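Local coordinates for amino acid ABC transporter, periplasmic amino acid-binding protein (Brucella ovis, PDB 4Z9N), which binds glutathione in its pocket and probably serves as the periplasmic solute-binding component of an amino acid ABC transporter, at residues Ile93-Ser98 with Gly140-Leu145; Arg229-Ala234 with Val283-Gly288; Glu168-Tyr173 with Asp179-Asp184; Gly31-Ser34 with Glu40-Gly43; Ser126-Ser131 with Ala148-Ala153. One frame throughout, in Å; residues are numbered along the deposited sequence. Where two conformers were deposited one is given.

How the contacts relate
From the N terminus, contact 4 comes first. It closes a short hairpin turn and packs on helix 44-57, next to the parallel sheet of strands 21-25, 63-67 and 84-85. Contact 1 then spans from helix 93-97 to the start of helix 142-153, with glutathione between. Contact 5 crosses it along the chain: 126-131 lies inside the span of contact 1, and 148-153 follows on the same helix. Contact 3 closes a short loop between helix 166-174 and strand 180-182, and touches contact 1 through Thr-143. Contact 2 is last and ties helix 222-240 to helix 281-289, about 41 Å from contact 5 between centres.

Contact 1 of 5, residues Ile93-Ser98 with Gly140-Leu145; sequences ISRDTS and GTTTEL. With NA (sodium ion), chain K; GSH (glutathione), chain U; EDO (1,2-ethanediol), chain V.
Arg-95 and Thr-142 meet mainly through a ligand: no hydrogen bond joins the two segments directly, and the carboxylate of glutathione bridges them. The Arg-95 guanidinium holds both carboxylate oxygens. Arg-95 NH1 donates to O12 of glutathione at 2.9 Å, and Arg-95 NH2 donates to O11 at 3.0 Å and 171°. The backbone N of Thr-142 also donates to O11, at 2.9 Å. O11 is thus gripped by both segments. The Arg-95 chain runs extended from CG to NE, which carries the charge across the gap. CG2 of Thr-142 lies over one guanidinium face, 3.7 Å from Arg-95 NH2. Thr-142 has this methyl anti to its carbonyl carbon, while OG1 bonds Glu-211. Ethanediol, probably from the crystallisation liquor, takes bonds from Arg-95 NE and NH2. Thr-141 is the N-cap of helix 142-153; its OG1 accepts from Glu-144 N at 3.2 Å and also pairs with Gln-138. Next to Arg-95, Asp-96 binds the sodium ion through O and OD1, shared with Asp-226 of the second subunit. Arginine and a helix N terminus around the ligand's alpha-carboxylate are characteristic of the amino acid site in family 3 solute-binding proteins.

Contact 2 of 5, residues Arg229-Ala234 with Val283-Gly288; sequences RWTHNA and VKIIKG
Ile-285 carries this contact between two helices, and the interactions across it are apolar. Its CD1 methyl reaches helix 222-240 between Thr-231 and Ala-234, one helical turn apart. Ile-285 CD1 lies 3.9 Å from Thr-231 CA and 3.9 Å from Ala-234 CB. The CG2 methyl of Thr-231 is close behind, 4.0 Å from Ile-285 CD1. The extended end of Ile-285 (chi2 171°) carries CD1 across the gap. The CA atoms of Thr-231 and Ile-285 are 7.5 Å apart.

No hydrogen bond crosses between the segments; Thr-231 and Asn-233 bond back within their own helix. Thr-231 OG1 pairs with Val-227 O one turn earlier. Asn-233 ND2 donates to Arg-229 O at 2.9 Å, from above the carbonyl plane. That oxygen also takes the backbone N of Asn-233, whose OD1 pairs with Ile-325 N.

This is plain helix-helix packing, away from the glutathione pocket. Helix 44-57 adds a third partner: Ala-55 touches both Thr-231 and Ile-285. Trp-281 of helix 281-289 packs on Ala-234, and Val-248 of helix 248-251 covers Ile-286.

Contact 3 of 5, residues Glu168-Tyr173 with Asp179-Asp184; sequences EANAAY and DAYTTD. With GSH (glutathione), chain U.
Helix 166-174 and strand 180-182 run nearly antiparallel, at 155°, with their axes 8.9 Å apart at closest. They belong to the alpha/beta layering of the periplasmic binding protein fold, with a helix packed on a sheet. Tyr-173 and Tyr-181 form an offset edge-to-face pair: the edge of Tyr-181 points to the face of Tyr-173. The centroids are 5.6 Å apart and the planes stand at 85°. The CB of Tyr-181 also sits over the centre of the Tyr-173 ring, a CH-pi contact of 3.9 Å. Tyr-173 has CG anti to its own N (chi1 170°), which brings CD1 and CE1 to the Ala-180 backbone; its hydroxyl pairs with His-201. Ala-169 packs its CB against CE2 of Tyr-181, at 4.2 Å. Beyond the strand, Thr-183 and Asp-184 reach the pocket, where Asp-184 OD2 accepts from N1 of glutathione at 2.6 Å. At the far end of its ring, Tyr-181 OH donates to Asn-170 OD1 at 2.7 Å, nearly in line with the Asn-170 carbonyl bond.

Contact 4 of 5, residues Gly31-Ser34 with Glu40-Gly43; sequences GFAS and EWSG
This is a small antiparallel beta contact, lying along the chain between strand 21-25 and helix 44-57. Strands 34-35 and 41-42 form a two-stranded hairpin, with Ser-34 and Ser-42 as its hydrogen-bonded pair. Ser-34 N donates to Ser-42 O at 2.9 Å and 152°, and Ser-42 N returns a bond to Ser-34 O at 3.1 Å. Phe-32 and Ala-33 make a classic beta bulge facing Leu-29. Across from Gly-43, Phe-32 O lies 3.3 Å from Gly-43 CA in a CA-H...O contact. Trp-41 has CG anti to its carbonyl carbon (chi1 -72°), which brings CE3 and CZ3 to Ser-34 and Ala-33. The indole edge meets Ala-33 C, and Trp-41 CZ3 lies 4.2 Å from Ala-33 CB. One water donates to Ser-34 O and Glu-40 O and accepts from Ser-42 OG at 3.0 Å, tying both strands together. Helix 44-57 starts just after Gly-43. Its Val-46 touches both Ala-33 and Trp-41, while Phe-65 of strand 63-67 meets the Trp-41 ring.

Contact 5 of 5, residues Ser126-Ser131 with Ala148-Ala153; sequences SALQLS and ADYFRA
Tyr-150 sets CG anti to its backbone N (chi1 -177°), which sends the ring out from helix 142-153 to Ala-127 and Leu-128. In Leu-128, with CG beside its own N (chi1 -73°), the CD2 branch is turned to the phenol. The contact joins this helix to the connection between strands 101-117 and 134-138, in the sheet-and-helix lobe of the periplasmic binding protein fold.

Within the connection, Ser-126 makes an ST turn: its OG accepts from Leu-128 N at 3.0 Å. Glu-206 also pairs with Ser-126 OG and with Ala-127 N. These bonds hold the start of the short 3-10 segment 127-128.

No hydrogen bond crosses between the two segments. Ala-127 CB packs 4.1 Å from CE2 of Tyr-150. Leu-128 and Tyr-150 cross at about a right angle, with Leu-128 CD2 3.3 Å from Tyr-150 OH. Phe-151 reaches further along, to Leu-130, and Phe-151 CZ lies 4.2 Å from Leu-130 CB. Phe-114 touches Ala-127, Leu-130 and Phe-151, so strand 101-117 backs these three.

The outer side of the helix turns to the second subunit. There Asp-149 holds Arg-152 of its own turn and forms salt bridges with Arg-261 and Arg-328 of the second subunit. At the inner end, the edge of the Phe-151 ring meets a backbone carbonyl, with Phe-151 CE2 3.7 Å from Leu-130 O.

Contact 1 of 5, residues Ile93-Ser98 with Gly140-Leu145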
# COMPACT_ATOMS: atom_id res chain seq x y z
N ILE D 93 5.15 12.44 1.32
CA ILE D 93 5.64 12.43 2.69
C ILE D 93 5.27 13.72 3.46
O ILE D 93 4.91 13.64 4.63
CB ILE D 93 7.17 12.17 2.74
CG1 ILE D 93 7.62 11.96 4.19
CG2 ILE D 93 7.99 13.31 2.11
CD1 ILE D 93 9.06 11.48 4.30
N SER D 94 5.34 14.87 2.81
CA SER D 94 5.08 16.12 3.52
C SER D 94 3.62 16.21 3.95
O SER D 94 3.31 16.75 5.02
CB SER D 94 5.46 17.33 2.65
OG SER D 94 4.76 17.36 1.42
N ARG D 95 2.71 15.65 3.16
CA ARG D 95 1.30 15.65 3.54
C ARG D 95 1.04 14.62 4.65
O ARG D 95 0.07 14.73 5.39
CB ARG D 95 0.43 15.40 2.31
CG ARG D 95 0.52 16.55 1.32
CD ARG D 95 -0.17 16.18 0.01
NE ARG D 95 -0.21 17.33 -0.89
CZ ARG D 95 -0.78 17.30 -2.10
NH1 ARG D 95 -1.33 16.18 -2.53
NH2 ARG D 95 -0.80 18.39 -2.86
N ASP D 96 1.95 13.66 4.79
CA ASP D 96 1.83 12.59 5.79
C ASP D 96 2.42 13.02 7.14
O ASP D 96 2.00 12.56 8.20
CB ASP D 96 2.55 11.33 5.26
CG ASP D 96 2.01 10.01 5.83
OD1 ASP D 96 1.04 9.99 6.63
OD2 ASP D 96 2.55 8.96 5.40
N THR D 97 3.39 13.93 7.10
CA THR D 97 4.15 14.26 8.30
C THR D 97 3.87 15.64 8.89
O THR D 97 4.09 15.85 10.07
CB THR D 97 5.66 14.21 8.04
OG1 THR D 97 5.98 15.13 6.99
CG2 THR D 97 6.07 12.81 7.63
N SER D 98 3.45 16.58 8.05
CA SER D 98 3.37 17.97 8.47
C SER D 98 1.96 18.54 8.62
O SER D 98 1.80 19.70 9.00
CB SER D 98 4.17 18.85 7.49
OG SER D 98 3.50 18.98 6.23
N GLY D 140 -1.27 25.27 -5.20
CA GLY D 140 -1.58 24.35 -4.11
C GLY D 140 -1.61 22.89 -4.55
O GLY D 140 -2.33 22.10 -3.96
N THR D 141 -0.82 22.54 -5.57
CA THR D 141 -0.75 21.16 -6.05
C THR D 141 0.67 20.61 -6.10
O THR D 141 1.64 21.36 -6.20
CB THR D 141 -1.35 21.01 -7.47
OG1 THR D 141 -0.59 21.81 -8.39
CG2 THR D 141 -2.80 21.45 -7.50
N THR D 142 0.79 19.28 -6.06
CA THR D 142 2.06 18.63 -6.39
C THR D 142 2.47 19.01 -7.82
O THR D 142 3.65 19.19 -8.13
CB THR D 142 1.94 17.11 -6.29
OG1 THR D 142 0.80 16.70 -7.05
CG2 THR D 142 1.78 16.65 -4.85
N THR D 143 1.46 19.11 -8.68
CA THR D 143 1.61 19.39 -10.10
C THR D 143 2.53 20.57 -10.37
O THR D 143 3.44 20.49 -11.20
CB THR D 143 0.24 19.69 -10.71
OG1 THR D 143 -0.69 18.72 -10.20
CG2 THR D 143 0.27 19.58 -12.24
N GLU D 144 2.30 21.67 -9.66
CA GLU D 144 3.06 22.89 -9.89
C GLU D 144 4.54 22.68 -9.56
O GLU D 144 5.42 23.15 -10.29
CB GLU D 144 2.48 24.03 -9.04
CG GLU D 144 3.24 25.34 -9.18
CD GLU D 144 2.78 26.41 -8.21
OE1 GLU D 144 2.26 26.08 -7.12
OE2 GLU D 144 2.96 27.61 -8.52
N LEU D 145 4.82 21.95 -8.48
CA LEU D 145 6.21 21.71 -8.08
C LEU D 145 6.91 20.76 -9.04
O LEU D 145 8.07 20.96 -9.40
CB LEU D 145 6.27 21.15 -6.65
CG LEU D 145 5.53 21.98 -5.59
CD1 LEU D 145 5.61 21.34 -4.20
CD2 LEU D 145 6.09 23.41 -5.55
NA NA K . 0.76 10.75 8.94
N1 GSH U . -3.08 15.15 -7.34
CA1 GSH U . -2.56 16.52 -7.33
C1 GSH U . -2.42 16.97 -5.88
O11 GSH U . -1.85 18.07 -5.64
O12 GSH U . -2.87 16.27 -4.94
CB1 GSH U . -3.51 17.50 -8.05
CG1 GSH U . -4.88 17.48 -7.34
CD1 GSH U . -5.72 18.62 -7.88
OE1 GSH U . -6.19 19.45 -7.16
N2 GSH U . -5.96 18.67 -9.30
CA2 GSH U . -6.75 19.78 -9.82
C2 GSH U . -8.18 19.78 -9.27
O2 GSH U . -8.70 18.83 -8.78
CB2 GSH U . -6.68 19.82 -11.35
SG2 GSH U . -7.58 18.45 -12.11
N3 GSH U . -8.89 21.04 -9.32
CA3 GSH U . -10.24 21.13 -8.81
C3 GSH U . -10.31 22.30 -7.83
O31 GSH U . -11.45 22.70 -7.46
O32 GSH U . -9.26 22.84 -7.39
C1 EDO V . 1.97 20.45 -2.81
O1 EDO V . 0.62 20.89 -2.56
C2 EDO V . 2.72 20.25 -1.50
O2 EDO V . 2.00 19.39 -0.60

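Contact 2 of 5, residues Arg229-Ala234 with Val283-Gly288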
# COMPACT_ATOMS: atom_id res chain seq x y z
N ARG D 229 -9.94 2.51 5.44
CA ARG D 229 -9.00 1.54 4.86
C ARG D 229 -9.68 0.25 4.44
O ARG D 229 -9.42 -0.31 3.36
CB ARG D 229 -7.90 1.20 5.87
CG ARG D 229 -6.94 0.12 5.35
CD ARG D 229 -5.78 -0.13 6.31
NE ARG D 229 -5.26 1.11 6.85
CZ ARG D 229 -5.42 1.51 8.11
NH1 ARG D 229 -6.05 0.75 9.00
NH2 ARG D 229 -4.94 2.68 8.49
N TRP D 230 -10.54 -0.25 5.30
CA TRP D 230 -11.07 -1.56 5.04
C TRP D 230 -12.30 -1.51 4.13
O TRP D 230 -12.61 -2.52 3.50
CB TRP D 230 -11.32 -2.28 6.37
CG TRP D 230 -10.01 -2.78 6.81
CD1 TRP D 230 -9.18 -2.24 7.76
CD2 TRP D 230 -9.28 -3.87 6.22
NE1 TRP D 230 -8.01 -2.95 7.82
CE2 TRP D 230 -8.05 -3.96 6.90
CE3 TRP D 230 -9.58 -4.80 5.21
CZ2 TRP D 230 -7.09 -4.94 6.58
CZ3 TRP D 230 -8.63 -5.77 4.91
CH2 TRP D 230 -7.40 -5.84 5.59
N THR D 231 -12.93 -0.35 3.99
CA THR D 231 -13.87 -0.14 2.89
C THR D 231 -13.14 -0.33 1.55
O THR D 231 -13.58 -1.09 0.70
CB THR D 231 -14.52 1.26 2.94
OG1 THR D 231 -15.34 1.35 4.11
CG2 THR D 231 -15.39 1.50 1.71
N HIS D 232 -12.02 0.37 1.39
CA HIS D 232 -11.17 0.23 0.20
C HIS D 232 -10.76 -1.21 -0.08
O HIS D 232 -10.87 -1.70 -1.20
CB HIS D 232 -9.93 1.11 0.36
CG HIS D 232 -8.89 0.90 -0.69
ND1 HIS D 232 -9.11 1.13 -2.03
CD2 HIS D 232 -7.57 0.56 -0.58
CE1 HIS D 232 -7.99 0.90 -2.70
NE2 HIS D 232 -7.05 0.56 -1.85
N ASN D 233 -10.27 -1.89 0.94
CA ASN D 233 -9.75 -3.23 0.71
C ASN D 233 -10.88 -4.22 0.49
O ASN D 233 -10.71 -5.19 -0.25
CB ASN D 233 -8.83 -3.65 1.85
CG ASN D 233 -7.45 -3.01 1.72
OD1 ASN D 233 -6.63 -3.47 0.94
ND2 ASN D 233 -7.22 -1.92 2.47
N ALA D 234 -12.05 -3.95 1.07
CA ALA D 234 -13.22 -4.76 0.78
C ALA D 234 -13.58 -4.64 -0.70
O ALA D 234 -13.89 -5.64 -1.35
CB ALA D 234 -14.41 -4.37 1.65
N VAL D 283 -21.30 -6.77 2.33
CA VAL D 283 -22.52 -6.89 1.53
C VAL D 283 -23.14 -5.50 1.36
O VAL D 283 -23.58 -5.13 0.27
CB VAL D 283 -23.54 -7.87 2.14
CG1 VAL D 283 -24.76 -8.03 1.22
CG2 VAL D 283 -22.90 -9.23 2.40
N LYS D 284 -23.14 -4.71 2.43
CA LYS D 284 -23.66 -3.34 2.35
C LYS D 284 -22.87 -2.50 1.35
O LYS D 284 -23.49 -1.75 0.57
CB LYS D 284 -23.65 -2.65 3.71
CG LYS D 284 -24.50 -3.30 4.78
CD LYS D 284 -24.45 -2.48 6.07
CE LYS D 284 -25.31 -3.08 7.17
NZ LYS D 284 -26.60 -3.62 6.66
N ILE D 285 -21.54 -2.60 1.38
CA ILE D 285 -20.71 -1.86 0.44
C ILE D 285 -21.04 -2.26 -1.00
O ILE D 285 -21.33 -1.40 -1.84
CB ILE D 285 -19.18 -2.05 0.71
CG1 ILE D 285 -18.78 -1.52 2.09
CG2 ILE D 285 -18.40 -1.38 -0.37
CD1 ILE D 285 -17.33 -1.87 2.51
N ILE D 286 -20.98 -3.55 -1.30
CA ILE D 286 -21.14 -4.00 -2.68
C ILE D 286 -22.56 -3.73 -3.21
O ILE D 286 -22.75 -3.36 -4.37
CB ILE D 286 -20.77 -5.49 -2.79
CG1 ILE D 286 -19.33 -5.71 -2.32
CG2 ILE D 286 -20.88 -5.95 -4.23
CD1 ILE D 286 -18.28 -4.89 -3.10
N LYS D 287 -23.56 -3.89 -2.35
CA LYS D 287 -24.92 -3.52 -2.73
C LYS D 287 -25.02 -2.03 -3.06
O LYS D 287 -25.73 -1.63 -3.99
CB LYS D 287 -25.91 -3.88 -1.62
CG LYS D 287 -26.11 -5.37 -1.46
CD LYS D 287 -27.52 -5.71 -1.08
CE LYS D 287 -27.70 -7.22 -0.98
NZ LYS D 287 -28.79 -7.61 -0.04
N GLY D 288 -24.30 -1.21 -2.29
CA GLY D 288 -24.37 0.23 -2.45
C GLY D 288 -23.69 0.78 -3.69
O GLY D 288 -24.22 1.68 -4.34

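Contact 3 of 5, residues Glu168-Tyr173 with Asp179-Asp184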
# COMPACT_ATOMS: atom_id res chain seq x y z
N GLU D 168 -10.96 28.56 -14.20
CA GLU D 168 -10.05 29.56 -14.73
C GLU D 168 -8.96 28.91 -15.58
O GLU D 168 -8.67 29.36 -16.69
CB GLU D 168 -9.43 30.37 -13.58
CG GLU D 168 -10.44 31.19 -12.79
CD GLU D 168 -9.86 31.74 -11.49
OE1 GLU D 168 -8.75 31.31 -11.09
OE2 GLU D 168 -10.52 32.60 -10.86
N ALA D 169 -8.35 27.85 -15.05
CA ALA D 169 -7.33 27.13 -15.81
C ALA D 169 -7.91 26.58 -17.12
O ALA D 169 -7.30 26.70 -18.18
CB ALA D 169 -6.74 25.99 -14.96
N ASN D 170 -9.08 25.95 -17.03
CA ASN D 170 -9.68 25.35 -18.20
C ASN D 170 -9.94 26.41 -19.28
O ASN D 170 -9.68 26.17 -20.46
CB ASN D 170 -10.99 24.62 -17.85
CG ASN D 170 -10.79 23.47 -16.87
OD1 ASN D 170 -9.66 23.10 -16.54
ND2 ASN D 170 -11.90 22.88 -16.43
N ALA D 171 -10.42 27.58 -18.88
CA ALA D 171 -10.81 28.59 -19.87
C ALA D 171 -9.57 29.17 -20.57
O ALA D 171 -9.59 29.41 -21.78
CB ALA D 171 -11.63 29.69 -19.22
N ALA D 172 -8.51 29.37 -19.80
CA ALA D 172 -7.28 29.96 -20.33
C ALA D 172 -6.58 29.02 -21.30
O ALA D 172 -5.96 29.46 -22.28
CB ALA D 172 -6.35 30.33 -19.20
N TYR D 173 -6.66 27.72 -21.03
CA TYR D 173 -6.10 26.71 -21.92
C TYR D 173 -6.92 26.60 -23.21
O TYR D 173 -6.37 26.61 -24.31
CB TYR D 173 -6.05 25.34 -21.22
CG TYR D 173 -5.71 24.20 -22.15
CD1 TYR D 173 -4.45 24.10 -22.73
CD2 TYR D 173 -6.64 23.20 -22.43
CE1 TYR D 173 -4.14 23.05 -23.59
CE2 TYR D 173 -6.33 22.15 -23.26
CZ TYR D 173 -5.09 22.08 -23.84
OH TYR D 173 -4.80 21.03 -24.69
N ASP D 179 -0.52 27.35 -23.90
CA ASP D 179 -0.17 26.37 -24.93
C ASP D 179 -0.44 24.94 -24.51
O ASP D 179 -0.66 24.07 -25.35
CB ASP D 179 1.29 26.50 -25.32
CG ASP D 179 1.63 27.84 -25.88
OD1 ASP D 179 0.94 28.26 -26.83
OD2 ASP D 179 2.57 28.47 -25.38
N ALA D 180 -0.38 24.69 -23.21
CA ALA D 180 -0.52 23.34 -22.68
C ALA D 180 -1.15 23.38 -21.29
O ALA D 180 -1.22 24.43 -20.65
CB ALA D 180 0.83 22.64 -22.63
N TYR D 181 -1.62 22.21 -20.86
CA TYR D 181 -2.29 22.03 -19.58
C TYR D 181 -1.53 20.92 -18.86
O TYR D 181 -1.21 19.89 -19.47
CB TYR D 181 -3.76 21.63 -19.80
CG TYR D 181 -4.70 21.79 -18.62
CD1 TYR D 181 -4.53 21.04 -17.46
CD2 TYR D 181 -5.79 22.65 -18.69
CE1 TYR D 181 -5.42 21.19 -16.38
CE2 TYR D 181 -6.67 22.80 -17.63
CZ TYR D 181 -6.48 22.07 -16.48
OH TYR D 181 -7.37 22.22 -15.43
N THR D 182 -1.22 21.09 -17.57
CA THR D 182 -0.63 19.98 -16.85
C THR D 182 -1.43 19.66 -15.59
O THR D 182 -1.89 20.56 -14.87
CB THR D 182 0.87 20.23 -16.47
OG1 THR D 182 1.42 19.03 -15.92
CG2 THR D 182 1.02 21.36 -15.43
N THR D 183 -1.63 18.36 -15.37
CA THR D 183 -2.20 17.83 -14.14
C THR D 183 -2.07 16.31 -14.20
O THR D 183 -1.37 15.78 -15.07
CB THR D 183 -3.69 18.26 -13.92
OG1 THR D 183 -4.15 17.71 -12.67
CG2 THR D 183 -4.58 17.77 -15.03
N ASP D 184 -2.71 15.60 -13.27
CA ASP D 184 -2.67 14.14 -13.27
C ASP D 184 -3.29 13.61 -14.55
O ASP D 184 -4.23 14.21 -15.08
CB ASP D 184 -3.40 13.59 -12.05
CG ASP D 184 -2.79 14.09 -10.78
OD1 ASP D 184 -1.54 14.13 -10.73
OD2 ASP D 184 -3.53 14.47 -9.84
N1 GSH U . -3.08 15.15 -7.34
CA1 GSH U . -2.56 16.52 -7.33
C1 GSH U . -2.42 16.97 -5.88
O11 GSH U . -1.85 18.07 -5.64
O12 GSH U . -2.87 16.27 -4.94
CB1 GSH U . -3.51 17.50 -8.05
CG1 GSH U . -4.88 17.48 -7.34
CD1 GSH U . -5.72 18.62 -7.88
OE1 GSH U . -6.19 19.45 -7.16
N2 GSH U . -5.96 18.67 -9.30
CA2 GSH U . -6.75 19.78 -9.82
C2 GSH U . -8.18 19.78 -9.27
O2 GSH U . -8.70 18.83 -8.78
CB2 GSH U . -6.68 19.82 -11.35
SG2 GSH U . -7.58 18.45 -12.11
N3 GSH U . -8.89 21.04 -9.32
CA3 GSH U . -10.24 21.13 -8.81
C3 GSH U . -10.31 22.30 -7.83
O31 GSH U . -11.45 22.70 -7.46
O32 GSH U . -9.26 22.84 -7.39

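Contact 4 of 5, residues Gly31-Ser34 with Glu40-Gly43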
# COMPACT_ATOMS: atom_id res chain seq x y z
N GLY D 31 -15.77 12.39 -14.18
CA GLY D 31 -15.26 11.05 -13.97
C GLY D 31 -14.89 10.80 -12.53
O GLY D 31 -14.98 9.69 -12.04
N PHE D 32 -14.49 11.86 -11.83
CA PHE D 32 -14.04 11.70 -10.47
C PHE D 32 -15.01 12.28 -9.44
O PHE D 32 -15.34 11.61 -8.47
CB PHE D 32 -12.65 12.30 -10.32
CG PHE D 32 -11.59 11.35 -10.77
CD1 PHE D 32 -11.31 11.20 -12.12
CD2 PHE D 32 -10.98 10.52 -9.85
CE1 PHE D 32 -10.36 10.28 -12.53
CE2 PHE D 32 -10.03 9.58 -10.26
CZ PHE D 32 -9.73 9.47 -11.61
N ALA D 33 -15.47 13.51 -9.65
CA ALA D 33 -16.46 14.09 -8.74
C ALA D 33 -17.07 15.32 -9.38
O ALA D 33 -16.39 16.33 -9.58
CB ALA D 33 -15.85 14.45 -7.40
N SER D 34 -18.35 15.21 -9.70
CA SER D 34 -19.04 16.26 -10.42
C SER D 34 -20.51 16.28 -10.04
O SER D 34 -21.15 15.23 -9.98
CB SER D 34 -18.88 16.06 -11.93
OG SER D 34 -19.32 17.20 -12.64
N GLU D 40 -26.73 16.84 -7.36
CA GLU D 40 -26.47 15.42 -7.11
C GLU D 40 -25.08 15.05 -7.62
O GLU D 40 -24.69 15.45 -8.72
CB GLU D 40 -27.53 14.54 -7.77
CG GLU D 40 -28.91 14.69 -7.14
CD GLU D 40 -28.90 14.30 -5.66
OE1 GLU D 40 -28.33 13.23 -5.33
OE2 GLU D 40 -29.43 15.08 -4.83
N TRP D 41 -24.34 14.28 -6.83
CA TRP D 41 -22.94 14.01 -7.14
C TRP D 41 -22.71 12.62 -7.73
O TRP D 41 -23.35 11.65 -7.33
CB TRP D 41 -22.09 14.19 -5.88
CG TRP D 41 -21.94 15.62 -5.47
CD1 TRP D 41 -22.82 16.38 -4.74
CD2 TRP D 41 -20.85 16.49 -5.80
NE1 TRP D 41 -22.33 17.66 -4.59
CE2 TRP D 41 -21.13 17.75 -5.23
CE3 TRP D 41 -19.66 16.32 -6.52
CZ2 TRP D 41 -20.25 18.84 -5.36
CZ3 TRP D 41 -18.79 17.40 -6.64
CH2 TRP D 41 -19.10 18.64 -6.07
N SER D 42 -21.78 12.54 -8.67
CA SER D 42 -21.34 11.26 -9.21
C SER D 42 -19.85 11.33 -9.54
O SER D 42 -19.27 12.42 -9.63
CB SER D 42 -22.14 10.87 -10.45
OG SER D 42 -21.87 11.75 -11.53
N GLY D 43 -19.25 10.16 -9.72
CA GLY D 43 -17.83 10.06 -10.00
C GLY D 43 -17.12 8.93 -9.24
O GLY D 43 -17.70 8.31 -8.34
O HOH W 1 -18.31 12.55 -12.99
O HOH W 2 -23.72 14.05 -10.96

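Contact 5 of 5, residues Ser126-Ser131 with Ala148-Ala153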
# COMPACT_ATOMS: atom_id res chain seq x y z
N SER D 126 5.86 15.26 -27.96
CA SER D 126 6.57 14.95 -26.73
C SER D 126 6.61 16.15 -25.80
O SER D 126 6.72 17.29 -26.26
CB SER D 126 8.00 14.49 -27.04
OG SER D 126 8.78 14.45 -25.86
N ALA D 127 6.53 15.91 -24.50
CA ALA D 127 6.61 17.01 -23.54
C ALA D 127 7.98 17.68 -23.63
O ALA D 127 8.14 18.80 -23.17
CB ALA D 127 6.35 16.52 -22.12
N LEU D 128 8.96 16.99 -24.20
CA LEU D 128 10.30 17.55 -24.31
C LEU D 128 10.37 18.61 -25.41
O LEU D 128 11.40 19.25 -25.61
CB LEU D 128 11.34 16.45 -24.54
CG LEU D 128 11.64 15.58 -23.31
CD1 LEU D 128 12.63 14.46 -23.63
CD2 LEU D 128 12.14 16.43 -22.14
N GLN D 129 9.27 18.80 -26.13
CA GLN D 129 9.25 19.83 -27.16
C GLN D 129 8.51 21.08 -26.67
O GLN D 129 8.15 21.96 -27.46
CB GLN D 129 8.61 19.29 -28.44
CG GLN D 129 9.19 17.97 -28.90
CD GLN D 129 8.37 17.37 -30.02
OE1 GLN D 129 7.15 17.28 -29.92
NE2 GLN D 129 9.03 16.95 -31.09
N LEU D 130 8.32 21.16 -25.36
CA LEU D 130 7.52 22.23 -24.78
C LEU D 130 8.32 23.39 -24.20
O LEU D 130 7.77 24.21 -23.47
CB LEU D 130 6.60 21.67 -23.68
CG LEU D 130 5.48 20.76 -24.20
CD1 LEU D 130 4.65 20.25 -23.03
CD2 LEU D 130 4.61 21.47 -25.23
N SER D 131 9.61 23.47 -24.52
CA SER D 131 10.43 24.58 -24.03
C SER D 131 9.79 25.91 -24.44
O SER D 131 9.45 26.11 -25.61
CB SER D 131 11.86 24.51 -24.56
OG SER D 131 12.64 25.55 -24.01
N ALA D 148 8.00 22.44 -12.41
CA ALA D 148 9.23 23.21 -12.25
C ALA D 148 10.43 22.25 -12.30
O ALA D 148 11.42 22.51 -13.00
CB ALA D 148 9.21 24.01 -10.96
N ASP D 149 10.34 21.15 -11.55
CA ASP D 149 11.44 20.18 -11.49
C ASP D 149 11.79 19.66 -12.89
O ASP D 149 12.96 19.55 -13.27
CB ASP D 149 11.08 18.97 -10.63
CG ASP D 149 11.04 19.27 -9.14
OD1 ASP D 149 11.57 20.32 -8.71
OD2 ASP D 149 10.48 18.43 -8.41
N TYR D 150 10.75 19.31 -13.63
CA TYR D 150 10.91 18.67 -14.94
C TYR D 150 11.55 19.62 -15.95
O TYR D 150 12.42 19.23 -16.74
CB TYR D 150 9.55 18.18 -15.44
CG TYR D 150 9.57 17.44 -16.76
CD1 TYR D 150 10.12 16.17 -16.86
CD2 TYR D 150 9.01 18.01 -17.90
CE1 TYR D 150 10.12 15.48 -18.07
CE2 TYR D 150 9.00 17.32 -19.11
CZ TYR D 150 9.56 16.06 -19.19
OH TYR D 150 9.55 15.38 -20.39
N PHE D 151 11.15 20.89 -15.92
CA PHE D 151 11.68 21.85 -16.87
C PHE D 151 13.11 22.23 -16.51
O PHE D 151 13.93 22.41 -17.41
CB PHE D 151 10.78 23.09 -16.93
CG PHE D 151 9.66 22.95 -17.90
CD1 PHE D 151 8.67 22.00 -17.71
CD2 PHE D 151 9.61 23.74 -19.04
CE1 PHE D 151 7.64 21.85 -18.63
CE2 PHE D 151 8.61 23.60 -19.96
CZ PHE D 151 7.62 22.65 -19.76
N ARG D 152 13.41 22.31 -15.21
CA ARG D 152 14.78 22.58 -14.76
C ARG D 152 15.70 21.45 -15.21
O ARG D 152 16.77 21.68 -15.79
CB ARG D 152 14.85 22.73 -13.24
CG ARG D 152 16.28 22.85 -12.73
CD ARG D 152 16.35 23.06 -11.20
NE ARG D 152 15.28 22.32 -10.55
CZ ARG D 152 14.31 22.86 -9.81
NH1 ARG D 152 14.32 24.15 -9.53
NH2 ARG D 152 13.35 22.10 -9.30
N ALA D 153 15.28 20.22 -14.93
CA ALA D 153 16.11 19.05 -15.17
C ALA D 153 16.42 18.91 -16.65
O ALA D 153 17.52 18.51 -17.04
CB ALA D 153 15.42 17.79 -14.64